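Local coordinates for CDP-glucose 4,6-dehydratase (Salmonella enterica subsp. enterica serovar Typhi, PDB 1WVG), which catalyses the dehydration of CDP-D-glucose to CDP-4-dehydro-6-deoxy-D-glucose with NAD(+) as cofactor, a step toward the dideoxysugars of the lipopolysaccharide O-antigen, at residues N225-R230 and T271-V276; I229-H234 and H301-D306; K71-I76 and K119-I124. One frame throughout, in Å; residues are numbered along the deposited sequence.

Interaction 1: N225-R230 and T271-V276. With CXY (cytidine-5'-diphospho-beta-D-xylose), chain D.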
loop_
_atom_site.group_PDB
_atom_site.type_symbol
_atom_site.label_atom_id
_atom_site.label_comp_id
_atom_site.label_asym_id
_atom_site.label_seq_id
_atom_site.Cartn_x
_atom_site.Cartn_y
_atom_site.Cartn_z
ATOM N N ASN A 225 20.066 22.639 9.024
ATOM C CA ASN A 225 19.560 21.273 9.352
ATOM C C ASN A 225 20.600 20.161 9.284
ATOM O O ASN A 225 20.591 19.362 8.342
ATOM C CB ASN A 225 18.505 20.910 8.293
ATOM C CG ASN A 225 17.308 21.823 8.373
ATOM O OD1 ASN A 225 16.614 21.832 9.389
ATOM N ND2 ASN A 225 17.057 22.578 7.308
ATOM N N PRO A 226 21.474 20.121 10.291
ATOM C CA PRO A 226 22.606 19.225 10.431
ATOM C C PRO A 226 22.320 17.751 10.341
ATOM O O PRO A 226 23.181 16.958 9.937
ATOM C CB PRO A 226 23.229 19.506 11.803
ATOM C CG PRO A 226 22.347 20.530 12.476
ATOM C CD PRO A 226 21.286 20.984 11.485
ATOM N N TYR A 227 21.123 17.389 10.760
ATOM C CA TYR A 227 20.780 15.989 10.712
ATOM C C TYR A 227 19.915 15.600 9.514
ATOM O O TYR A 227 19.339 14.511 9.449
ATOM C CB TYR A 227 20.132 15.553 12.016
ATOM C CG TYR A 227 20.856 16.101 13.203
ATOM C CD1 TYR A 227 20.311 17.150 13.941
ATOM C CD2 TYR A 227 22.078 15.562 13.600
ATOM C CE1 TYR A 227 20.974 17.655 15.061
ATOM C CE2 TYR A 227 22.747 16.062 14.718
ATOM C CZ TYR A 227 22.198 17.112 15.455
ATOM O OH TYR A 227 22.853 17.611 16.560
ATOM N N SER A 228 19.770 16.482 8.553
ATOM C CA SER A 228 18.975 16.035 7.460
ATOM C C SER A 228 19.856 15.125 6.615
ATOM O O SER A 228 21.102 15.190 6.649
ATOM C CB SER A 228 18.424 17.200 6.662
ATOM O OG SER A 228 17.421 17.831 7.425
ATOM N N ILE A 229 19.169 14.293 5.856
ATOM C CA ILE A 229 19.773 13.366 4.947
ATOM C C ILE A 229 19.255 13.599 3.524
ATOM O O ILE A 229 18.055 13.853 3.342
ATOM C CB ILE A 229 19.347 11.982 5.388
ATOM C CG1 ILE A 229 20.128 11.695 6.660
ATOM C CG2 ILE A 229 19.716 11.005 4.272
ATOM C CD1 ILE A 229 19.612 10.470 7.390
ATOM N N ARG A 230 20.154 13.469 2.539
ATOM C CA ARG A 230 19.845 13.622 1.114
ATOM C C ARG A 230 20.646 12.586 0.359
ATOM O O ARG A 230 21.653 12.092 0.879
ATOM C CB ARG A 230 20.329 14.988 0.610
ATOM C CG ARG A 230 19.504 16.165 1.104
ATOM C CD ARG A 230 18.034 15.992 0.736
ATOM N NE ARG A 230 17.216 17.126 1.066
ATOM C CZ ARG A 230 16.520 17.211 2.180
ATOM N NH1 ARG A 230 16.523 16.251 3.097
ATOM N NH2 ARG A 230 15.793 18.297 2.368
ATOM N N THR A 271 24.269 12.713 6.539
ATOM C CA THR A 271 23.640 13.942 7.002
ATOM C C THR A 271 24.400 15.140 6.534
ATOM O O THR A 271 25.590 15.058 6.211
ATOM C CB THR A 271 23.762 14.125 8.538
ATOM O OG1 THR A 271 25.130 14.071 8.942
ATOM C CG2 THR A 271 22.937 13.129 9.338
ATOM N N VAL A 272 23.689 16.254 6.640
ATOM C CA VAL A 272 24.245 17.552 6.353
ATOM C C VAL A 272 25.527 17.757 7.168
ATOM O O VAL A 272 26.611 18.083 6.666
ATOM C CB VAL A 272 23.182 18.591 6.668
ATOM C CG1 VAL A 272 23.779 19.984 6.601
ATOM C CG2 VAL A 272 22.064 18.481 5.622
ATOM N N GLU A 273 25.420 17.498 8.459
ATOM C CA GLU A 273 26.558 17.655 9.348
ATOM C C GLU A 273 27.792 16.916 8.866
ATOM O O GLU A 273 28.920 17.410 8.856
ATOM C CB GLU A 273 26.152 17.244 10.774
ATOM C CG GLU A 273 27.361 17.066 11.711
ATOM C CD GLU A 273 26.951 17.132 13.148
ATOM O OE1 GLU A 273 25.853 16.774 13.545
ATOM O OE2 GLU A 273 27.905 17.610 13.909
ATOM N N PHE A 274 27.583 15.682 8.467
ATOM C CA PHE A 274 28.705 14.920 8.006
ATOM C C PHE A 274 29.420 15.639 6.889
ATOM O O PHE A 274 30.643 15.705 6.772
ATOM C CB PHE A 274 28.169 13.606 7.414
ATOM C CG PHE A 274 29.260 12.881 6.674
ATOM C CD1 PHE A 274 30.037 11.929 7.338
ATOM C CD2 PHE A 274 29.527 13.118 5.324
ATOM C CE1 PHE A 274 31.075 11.248 6.699
ATOM C CE2 PHE A 274 30.573 12.468 4.666
ATOM C CZ PHE A 274 31.341 11.528 5.357
ATOM N N ILE A 275 28.633 16.119 5.972
ATOM C CA ILE A 275 29.223 16.781 4.827
ATOM C C ILE A 275 29.998 18.019 5.221
ATOM O O ILE A 275 31.157 18.193 4.834
ATOM C CB ILE A 275 28.198 17.099 3.748
ATOM C CG1 ILE A 275 27.972 15.823 2.930
ATOM C CG2 ILE A 275 28.733 18.197 2.830
ATOM C CD1 ILE A 275 26.495 15.542 2.728
ATOM N N VAL A 276 29.334 18.886 5.984
ATOM C CA VAL A 276 30.002 20.096 6.379
ATOM C C VAL A 276 31.272 19.776 7.161
ATOM O O VAL A 276 32.306 20.386 6.936
ATOM C CB VAL A 276 29.073 21.035 7.107
ATOM C CG1 VAL A 276 28.751 20.423 8.461
ATOM C CG2 VAL A 276 29.818 22.352 7.307
HETATM O O1B CXY D . 17.507 19.118 -1.111
HETATM P PB CXY D . 17.442 20.501 -1.728
HETATM O O2B CXY D . 16.455 21.425 -1.065
HETATM O "O1'" CXY D . 17.092 20.367 -3.330
HETATM O O3A CXY D . 18.934 20.862 -1.554
HETATM P PA CXY D . 19.693 21.952 -0.583
HETATM O O1A CXY D . 21.130 21.860 -0.959
HETATM O O2A CXY D . 19.107 23.300 -0.737
HETATM O O5D CXY D . 19.351 21.380 0.863
HETATM C C5D CXY D . 20.058 20.214 1.309
HETATM C C4D CXY D . 19.867 20.079 2.800
HETATM O O4D CXY D . 20.882 20.886 3.447
HETATM C C3D CXY D . 18.514 20.483 3.385
HETATM O O3D CXY D . 18.057 19.691 4.540
HETATM C C2D CXY D . 18.863 21.932 3.769
HETATM O O2D CXY D . 17.944 22.373 4.772
HETATM C C1D CXY D . 20.243 21.734 4.354
HETATM N N1 CXY D . 21.027 22.970 4.449
HETATM C C6 CXY D . 21.340 23.688 3.306
HETATM C C5 CXY D . 22.055 24.785 3.334
HETATM C C4 CXY D . 22.538 25.321 4.560
HETATM N N3 CXY D . 22.205 24.546 5.683
HETATM C C2 CXY D . 21.454 23.382 5.696
HETATM N N4 CXY D . 23.184 26.355 4.689
HETATM O O2 CXY D . 21.179 22.764 6.730
HETATM C "C1'" CXY D . 18.234 20.157 -4.142
HETATM C "C2'" CXY D . 18.007 20.961 -5.398
HETATM C "C3'" CXY D . 16.754 20.405 -6.046
HETATM C "C4'" CXY D . 16.937 18.923 -6.370
HETATM C "C5'" CXY D . 17.305 18.161 -5.104
HETATM O "O2'" CXY D . 17.791 22.358 -5.108
HETATM O "O3'" CXY D . 16.523 21.082 -7.295
HETATM O "O4'" CXY D . 15.748 18.398 -6.956
HETATM O "O5'" CXY D . 18.446 18.749 -4.472
#
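P226 and E273 join the N225-R230 loop to the first turn of the helix that starts at V272. Among the polar contacts, E273 N donates to P226 O over 2.7 Å, at 161° at the hydrogen. V272 N also lies within bonding range of S228 O, but that oxygen is crowded in the model and the bond is less certain. The loop makes a type I turn from N225 to S228, and proline suits its second position because its ring fixes phi near the value needed. T271 is the N-cap: chi1 of 56° sets OG1 between the backbone N and carbonyl carbon, where it accepts from F274 N at 3.0 Å.

Van der Waals contacts fill in around these bonds. P226 CB meets E273 CB at 3.8 Å and also lies over the centre of one face of the Y227 ring. Y227 and E273 run side by side, CE2 3.4 Å from OE1, with ring and carboxylate planes 58° apart. V272 CB and CG2 pack against N225 O, the carbonyl that closes the turn by accepting from S228 N.

The ligand, CDP-xylose, draws on both segments. N225 N gives a hydrogen bond to cytosine O2 (2.6 Å), N225 ND2 gives one to ribose O2D (2.7 Å), and V272 CG2 lies 3.5 Å from O4D. A bond from R230 NH1 to I229 O, 2.9 Å long, steadies the guanidinium that faces the ligand.

Beyond the contact, P226 and E273 rest on L291 and W289 of strand 289-291, while V272 reaches L207 of helix 207-216 and W232 of strand 232-234.

Interaction 2: I229-H234 and H301-D306. With CXY (cytidine-5'-diphospho-beta-D-xylose), chain D.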
loop_
_atom_site.group_PDB
_atom_site.type_symbol
_atom_site.label_atom_id
_atom_site.label_comp_id
_atom_site.label_asym_id
_atom_site.label_seq_id
_atom_site.Cartn_x
_atom_site.Cartn_y
_atom_site.Cartn_z
ATOM N N ILE A 229 19.169 14.293 5.856
ATOM C CA ILE A 229 19.773 13.366 4.947
ATOM C C ILE A 229 19.255 13.599 3.524
ATOM O O ILE A 229 18.055 13.853 3.342
ATOM C CB ILE A 229 19.347 11.982 5.388
ATOM C CG1 ILE A 229 20.128 11.695 6.660
ATOM C CG2 ILE A 229 19.716 11.005 4.272
ATOM C CD1 ILE A 229 19.612 10.470 7.390
ATOM N N ARG A 230 20.154 13.469 2.539
ATOM C CA ARG A 230 19.845 13.622 1.114
ATOM C C ARG A 230 20.646 12.586 0.359
ATOM O O ARG A 230 21.653 12.092 0.879
ATOM C CB ARG A 230 20.329 14.988 0.610
ATOM C CG ARG A 230 19.504 16.165 1.104
ATOM C CD ARG A 230 18.034 15.992 0.736
ATOM N NE ARG A 230 17.216 17.126 1.066
ATOM C CZ ARG A 230 16.520 17.211 2.180
ATOM N NH1 ARG A 230 16.523 16.251 3.097
ATOM N NH2 ARG A 230 15.793 18.297 2.368
ATOM N N PRO A 231 20.252 12.289 -0.873
ATOM C CA PRO A 231 20.981 11.311 -1.649
ATOM C C PRO A 231 22.133 11.979 -2.364
ATOM O O PRO A 231 22.149 12.061 -3.590
ATOM C CB PRO A 231 19.993 10.728 -2.695
ATOM C CG PRO A 231 18.656 11.438 -2.497
ATOM C CD PRO A 231 18.878 12.501 -1.410
ATOM N N TRP A 232 23.119 12.455 -1.606
ATOM C CA TRP A 232 24.268 13.160 -2.188
ATOM C C TRP A 232 25.047 12.475 -3.300
ATOM O O TRP A 232 25.524 11.346 -3.138
ATOM C CB TRP A 232 25.260 13.596 -1.109
ATOM C CG TRP A 232 24.596 13.993 0.180
ATOM C CD1 TRP A 232 24.488 13.237 1.317
ATOM C CD2 TRP A 232 23.976 15.248 0.483
ATOM N NE1 TRP A 232 23.849 13.935 2.312
ATOM C CE2 TRP A 232 23.525 15.179 1.839
ATOM C CE3 TRP A 232 23.767 16.418 -0.259
ATOM C CZ2 TRP A 232 22.860 16.245 2.464
ATOM C CZ3 TRP A 232 23.088 17.454 0.381
ATOM C CH2 TRP A 232 22.654 17.386 1.722
ATOM N N GLN A 233 25.275 13.193 -4.403
ATOM C CA GLN A 233 26.050 12.576 -5.445
ATOM C C GLN A 233 26.679 13.541 -6.430
ATOM O O GLN A 233 26.095 14.526 -6.848
ATOM C CB GLN A 233 25.160 11.590 -6.233
ATOM C CG GLN A 233 24.105 12.346 -7.051
ATOM C CD GLN A 233 23.089 11.476 -7.788
ATOM O OE1 GLN A 233 22.007 11.959 -8.154
ATOM N NE2 GLN A 233 23.436 10.217 -8.058
ATOM N N HIS A 234 27.868 13.199 -6.860
ATOM C CA HIS A 234 28.536 13.989 -7.866
ATOM C C HIS A 234 27.588 14.197 -9.037
ATOM O O HIS A 234 26.948 13.267 -9.537
ATOM C CB HIS A 234 29.819 13.288 -8.407
ATOM C CG HIS A 234 30.700 14.268 -9.139
ATOM N ND1 HIS A 234 30.395 14.701 -10.411
ATOM C CD2 HIS A 234 31.811 14.938 -8.730
ATOM C CE1 HIS A 234 31.317 15.583 -10.766
ATOM N NE2 HIS A 234 32.190 15.749 -9.775
ATOM N N HIS A 301 13.232 16.227 6.141
ATOM C CA HIS A 301 14.384 15.777 6.897
ATOM C C HIS A 301 15.111 14.626 6.180
ATOM O O HIS A 301 16.319 14.634 5.935
ATOM C CB HIS A 301 13.881 15.239 8.253
ATOM C CG HIS A 301 13.173 16.322 8.979
ATOM N ND1 HIS A 301 13.614 17.647 8.914
ATOM C CD2 HIS A 301 12.062 16.283 9.768
ATOM C CE1 HIS A 301 12.782 18.371 9.657
ATOM N NE2 HIS A 301 11.842 17.585 10.183
ATOM N N TYR A 302 14.353 13.576 5.867
ATOM C CA TYR A 302 14.974 12.428 5.240
ATOM C C TYR A 302 14.517 12.235 3.848
ATOM O O TYR A 302 13.317 12.260 3.587
ATOM C CB TYR A 302 14.606 11.104 5.905
ATOM C CG TYR A 302 14.916 11.124 7.354
ATOM C CD1 TYR A 302 13.912 10.807 8.263
ATOM C CD2 TYR A 302 16.181 11.490 7.814
ATOM C CE1 TYR A 302 14.158 10.829 9.634
ATOM C CE2 TYR A 302 16.436 11.526 9.185
ATOM C CZ TYR A 302 15.425 11.190 10.089
ATOM O OH TYR A 302 15.658 11.222 11.436
ATOM N N LEU A 303 15.523 11.988 3.010
ATOM C CA LEU A 303 15.306 11.698 1.604
ATOM C C LEU A 303 16.347 10.716 1.040
ATOM O O LEU A 303 17.514 11.072 0.925
ATOM C CB LEU A 303 15.169 12.960 0.725
ATOM C CG LEU A 303 14.922 12.638 -0.749
ATOM C CD1 LEU A 303 13.697 11.735 -0.835
ATOM C CD2 LEU A 303 14.676 13.922 -1.542
ATOM N N LYS A 304 15.914 9.480 0.679
ATOM C CA LYS A 304 16.809 8.481 0.085
ATOM C C LYS A 304 16.103 7.901 -1.126
ATOM O O LYS A 304 14.868 7.912 -1.208
ATOM C CB LYS A 304 17.124 7.324 1.030
ATOM C CG LYS A 304 18.084 7.722 2.136
ATOM C CD LYS A 304 18.756 6.544 2.824
ATOM C CE LYS A 304 17.797 5.441 3.212
ATOM N NZ LYS A 304 18.462 4.457 4.081
ATOM N N LEU A 305 16.879 7.384 -2.063
ATOM C CA LEU A 305 16.333 6.748 -3.273
ATOM C C LEU A 305 16.795 5.289 -3.392
ATOM O O LEU A 305 18.006 4.977 -3.293
ATOM C CB LEU A 305 16.948 7.393 -4.531
ATOM C CG LEU A 305 16.477 8.814 -4.798
ATOM C CD1 LEU A 305 17.216 9.387 -6.008
ATOM C CD2 LEU A 305 14.973 8.784 -5.051
ATOM N N ASP A 306 15.845 4.391 -3.675
ATOM C CA ASP A 306 16.240 2.998 -3.886
ATOM C C ASP A 306 16.551 2.873 -5.392
ATOM O O ASP A 306 15.704 3.172 -6.233
ATOM C CB ASP A 306 15.130 2.025 -3.429
ATOM C CG ASP A 306 15.580 0.588 -3.578
ATOM O OD1 ASP A 306 16.065 0.152 -4.599
ATOM O OD2 ASP A 306 15.375 -0.169 -2.543
HETATM O O1B CXY D . 17.507 19.118 -1.111
HETATM P PB CXY D . 17.442 20.501 -1.728
HETATM O O2B CXY D . 16.455 21.425 -1.065
HETATM O "O1'" CXY D . 17.092 20.367 -3.330
HETATM O O3A CXY D . 18.934 20.862 -1.554
HETATM P PA CXY D . 19.693 21.952 -0.583
HETATM O O1A CXY D . 21.130 21.860 -0.959
HETATM O O2A CXY D . 19.107 23.300 -0.737
HETATM O O5D CXY D . 19.351 21.380 0.863
HETATM C C5D CXY D . 20.058 20.214 1.309
HETATM C C4D CXY D . 19.867 20.079 2.800
HETATM O O4D CXY D . 20.882 20.886 3.447
HETATM C C3D CXY D . 18.514 20.483 3.385
HETATM O O3D CXY D . 18.057 19.691 4.540
HETATM C C2D CXY D . 18.863 21.932 3.769
HETATM O O2D CXY D . 17.944 22.373 4.772
HETATM C C1D CXY D . 20.243 21.734 4.354
HETATM N N1 CXY D . 21.027 22.970 4.449
HETATM C C6 CXY D . 21.340 23.688 3.306
HETATM C C5 CXY D . 22.055 24.785 3.334
HETATM C C4 CXY D . 22.538 25.321 4.560
HETATM N N3 CXY D . 22.205 24.546 5.683
HETATM C C2 CXY D . 21.454 23.382 5.696
HETATM N N4 CXY D . 23.184 26.355 4.689
HETATM O O2 CXY D . 21.179 22.764 6.730
HETATM C "C1'" CXY D . 18.234 20.157 -4.142
HETATM C "C2'" CXY D . 18.007 20.961 -5.398
HETATM C "C3'" CXY D . 16.754 20.405 -6.046
HETATM C "C4'" CXY D . 16.937 18.923 -6.370
HETATM C "C5'" CXY D . 17.305 18.161 -5.104
HETATM O "O2'" CXY D . 17.791 22.358 -5.108
HETATM O "O3'" CXY D . 16.523 21.082 -7.295
HETATM O "O4'" CXY D . 15.748 18.398 -6.956
HETATM O "O5'" CXY D . 18.446 18.749 -4.472
#
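Three torsions bring I229, R230 and L303 into their contacts. In I229 an anti chi2 of 168° extends CD1 to within 3.6 Å of Y302 CD2. In R230 chi2 of -56° bends the chain so that CD comes 4.2 Å from L303 CB, the two side chains crossing at about a right angle. L303 keeps CG anti to its backbone N (chi1 -179°), which sets CG 4.0 Å from P231 CD. The compact P231 ring thus packs on two leucines, its CD on L303 and its CG on L305.

The backbones travel in roughly the same direction. I229 N donates to H301 O at 2.9 Å in a nearly straight bond, whereas L303 N to I229 O, at 3.2 Å, is weak. P231 centres an inverse gamma turn, after which strand 232-234 begins.

An arginine suits this place because its flat head serves several acceptors at once. NE gives O1B of the CDP-xylose diphosphate a hydrogen bond of 3.0 Å at the guanidinium edge, while ribose O3D sits 3.4 Å above one face, toward the rim; NH2 binds A300 O. The positive charge would be expected to offset that of the diphosphate. W232 turns its ring edge to the ribose, CH2 lying 3.9 Å from C5D. The K304 amine forms a salt bridge with D266 and a hydrogen bond with S308 OG of the second subunit.

The run into strand 232-234, paired with the 301-306 loop and supplying an arginine for the diphosphate, forms part of the nucleotide-sugar pocket of this NAD(P)-dependent epimerase/dehydratase.

Interaction 3: K71-I76 and K119-I124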
loop_
_atom_site.group_PDB
_atom_site.type_symbol
_atom_site.label_atom_id
_atom_site.label_comp_id
_atom_site.label_asym_id
_atom_site.label_seq_id
_atom_site.Cartn_x
_atom_site.Cartn_y
_atom_site.Cartn_z
ATOM N N LYS A 71 7.118 29.691 -29.213
ATOM C CA LYS A 71 8.529 29.896 -29.382
ATOM C C LYS A 71 9.287 28.599 -29.187
ATOM O O LYS A 71 10.200 28.293 -29.953
ATOM C CB LYS A 71 9.047 30.930 -28.412
ATOM C CG LYS A 71 8.835 32.347 -28.909
ATOM C CD LYS A 71 9.828 33.321 -28.286
ATOM C CE LYS A 71 10.408 32.850 -26.954
ATOM N NZ LYS A 71 11.655 32.055 -27.078
ATOM N N LEU A 72 8.925 27.836 -28.139
ATOM C CA LEU A 72 9.598 26.565 -27.853
ATOM C C LEU A 72 9.477 25.583 -28.998
ATOM O O LEU A 72 10.464 24.989 -29.459
ATOM C CB LEU A 72 9.049 25.924 -26.557
ATOM C CG LEU A 72 9.529 24.488 -26.251
ATOM C CD1 LEU A 72 11.051 24.390 -26.144
ATOM C CD2 LEU A 72 8.937 24.066 -24.903
ATOM N N ARG A 73 8.225 25.406 -29.425
ATOM C CA ARG A 73 7.895 24.505 -30.525
ATOM C C ARG A 73 8.781 24.754 -31.768
ATOM O O ARG A 73 9.390 23.836 -32.369
ATOM C CB ARG A 73 6.388 24.619 -30.856
ATOM C CG ARG A 73 5.935 23.457 -31.742
ATOM C CD ARG A 73 4.809 23.825 -32.681
ATOM N NE ARG A 73 4.424 25.212 -32.493
ATOM C CZ ARG A 73 3.159 25.602 -32.417
ATOM N NH1 ARG A 73 2.141 24.738 -32.496
ATOM N NH2 ARG A 73 2.912 26.897 -32.231
ATOM N N SER A 74 8.842 26.038 -32.134
ATOM C CA SER A 74 9.611 26.528 -33.277
ATOM C C SER A 74 11.070 26.161 -33.206
ATOM O O SER A 74 11.680 25.614 -34.148
ATOM C CB SER A 74 9.433 28.029 -33.454
ATOM O OG SER A 74 8.133 28.277 -33.947
ATOM N N SER A 75 11.625 26.478 -32.047
ATOM C CA SER A 75 13.021 26.199 -31.764
ATOM C C SER A 75 13.275 24.720 -32.050
ATOM O O SER A 75 14.174 24.314 -32.786
ATOM C CB SER A 75 13.276 26.556 -30.304
ATOM O OG SER A 75 14.644 26.692 -30.020
ATOM N N ILE A 76 12.438 23.884 -31.467
ATOM C CA ILE A 76 12.575 22.467 -31.678
ATOM C C ILE A 76 12.437 22.110 -33.171
ATOM O O ILE A 76 13.247 21.386 -33.785
ATOM C CB ILE A 76 11.521 21.720 -30.813
ATOM C CG1 ILE A 76 11.646 22.029 -29.303
ATOM C CG2 ILE A 76 11.694 20.226 -31.080
ATOM C CD1 ILE A 76 10.881 21.107 -28.325
ATOM N N LYS A 119 5.442 16.161 -29.429
ATOM C CA LYS A 119 4.371 15.475 -30.139
ATOM C C LYS A 119 4.157 16.072 -31.522
ATOM O O LYS A 119 4.161 15.390 -32.541
ATOM C CB LYS A 119 3.091 15.503 -29.332
ATOM C CG LYS A 119 1.886 14.883 -30.045
ATOM C CD LYS A 119 0.537 15.205 -29.384
ATOM C CE LYS A 119 -0.544 15.760 -30.314
ATOM N NZ LYS A 119 -1.674 16.391 -29.597
ATOM N N GLN A 120 3.976 17.371 -31.566
ATOM C CA GLN A 120 3.752 18.024 -32.835
ATOM C C GLN A 120 4.955 17.939 -33.793
ATOM O O GLN A 120 4.790 17.721 -34.986
ATOM C CB GLN A 120 3.364 19.476 -32.603
ATOM C CG GLN A 120 2.107 19.591 -31.754
ATOM C CD GLN A 120 1.755 21.057 -31.550
ATOM O OE1 GLN A 120 2.357 21.971 -32.135
ATOM N NE2 GLN A 120 0.775 21.297 -30.707
ATOM N N VAL A 121 6.174 18.119 -33.306
ATOM C CA VAL A 121 7.336 18.070 -34.201
ATOM C C VAL A 121 7.615 16.698 -34.827
ATOM O O VAL A 121 7.895 16.567 -36.022
ATOM C CB VAL A 121 8.613 18.617 -33.547
ATOM C CG1 VAL A 121 9.797 18.572 -34.525
ATOM C CG2 VAL A 121 8.401 20.033 -33.029
ATOM N N GLY A 122 7.575 15.659 -34.023
ATOM C CA GLY A 122 7.841 14.338 -34.562
ATOM C C GLY A 122 9.318 14.035 -34.868
ATOM O O GLY A 122 10.180 14.915 -34.895
ATOM N N ASN A 123 9.596 12.747 -35.114
ATOM C CA ASN A 123 10.918 12.244 -35.441
ATOM C C ASN A 123 11.890 12.323 -34.326
ATOM O O ASN A 123 13.088 12.306 -34.557
ATOM C CB ASN A 123 11.515 12.918 -36.669
ATOM C CG ASN A 123 10.862 12.175 -37.803
ATOM O OD1 ASN A 123 11.043 10.954 -37.939
ATOM N ND2 ASN A 123 9.972 12.862 -38.498
ATOM N N ILE A 124 11.348 12.469 -33.138
ATOM C CA ILE A 124 12.176 12.524 -31.965
ATOM C C ILE A 124 12.180 11.101 -31.452
ATOM O O ILE A 124 11.158 10.452 -31.243
ATOM C CB ILE A 124 11.644 13.532 -30.938
ATOM C CG1 ILE A 124 11.900 14.940 -31.463
ATOM C CG2 ILE A 124 12.301 13.317 -29.562
ATOM C CD1 ILE A 124 10.889 15.989 -31.010
#
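R73 and Q120 bring two flat groups together by their margins, not by stacking. Q120 OE1 lies at the guanidinium edge of R73, 15° out of its plane, and accepts from NH1 at 2.8 Å. Seen from the amide, the donor lies in the carbonyl plane and on a lone pair, although the two planes are turned 41° apart. The same oxygen is also 3.1 Å from R73 CD, so the arginine arches round it. The arch goes with chi3 of R73 near -1°, which turns NE back to eclipse CB; both residues touch a crystal neighbour, so this rotamer may owe something to lattice packing. The other end of the amide, Q120 NE2, is bonded to E116 OE2, and the two bonds together fix which way round the amide is set.

The helices belong to the Rossmann fold. Helix 69-79 lies in the crossover from strand 60-63 to strand 83-86, passing the strands 35-40 and 11-15, while helix 100-121 leads on toward strand 126-130. The C-terminal end of helix 100-121 meets the middle and later part of helix 69-79, where the closest CA atoms across the contact, those of I76 and V121, are 7.3 Å apart.

Deeper than the polar pair, beta-branched side chains pack where the helices come close. V121 CG2 packs on I76 CG2 at 3.8 Å and lies 4.0 Å from R73 O. I124 CD1 adds a looser contact to I76 CG2, at 4.3 Å. Between V121 and I124 the chain leaves the helix at G122 with positive phi, where a side chain would press on the preceding carbonyl. I76 further buries itself against L114 and T117 of helix 100-121 and F13 of strand 11-15.

In the fold
Interactions 1 and 2 share I229 and R230, touch one another, and both line the CDP-xylose pocket; their centres are about 10 Å apart. Interaction 3 lies on the opposite side of the chain's centre, its own centre about 42 Å from that of interaction 1 and about 35 Å from that of interaction 2. All three are partly buried. Interaction 1 ties a loop to a helix start by backbone bonds; interaction 2 joins the run into a strand to another loop, with one sound backbone bond, one weak one and apolar packing. Interaction 3 instead joins two Rossmann-fold helices, through an aliphatic patch inside and a polar arginine-glutamine pair at the exposed edge.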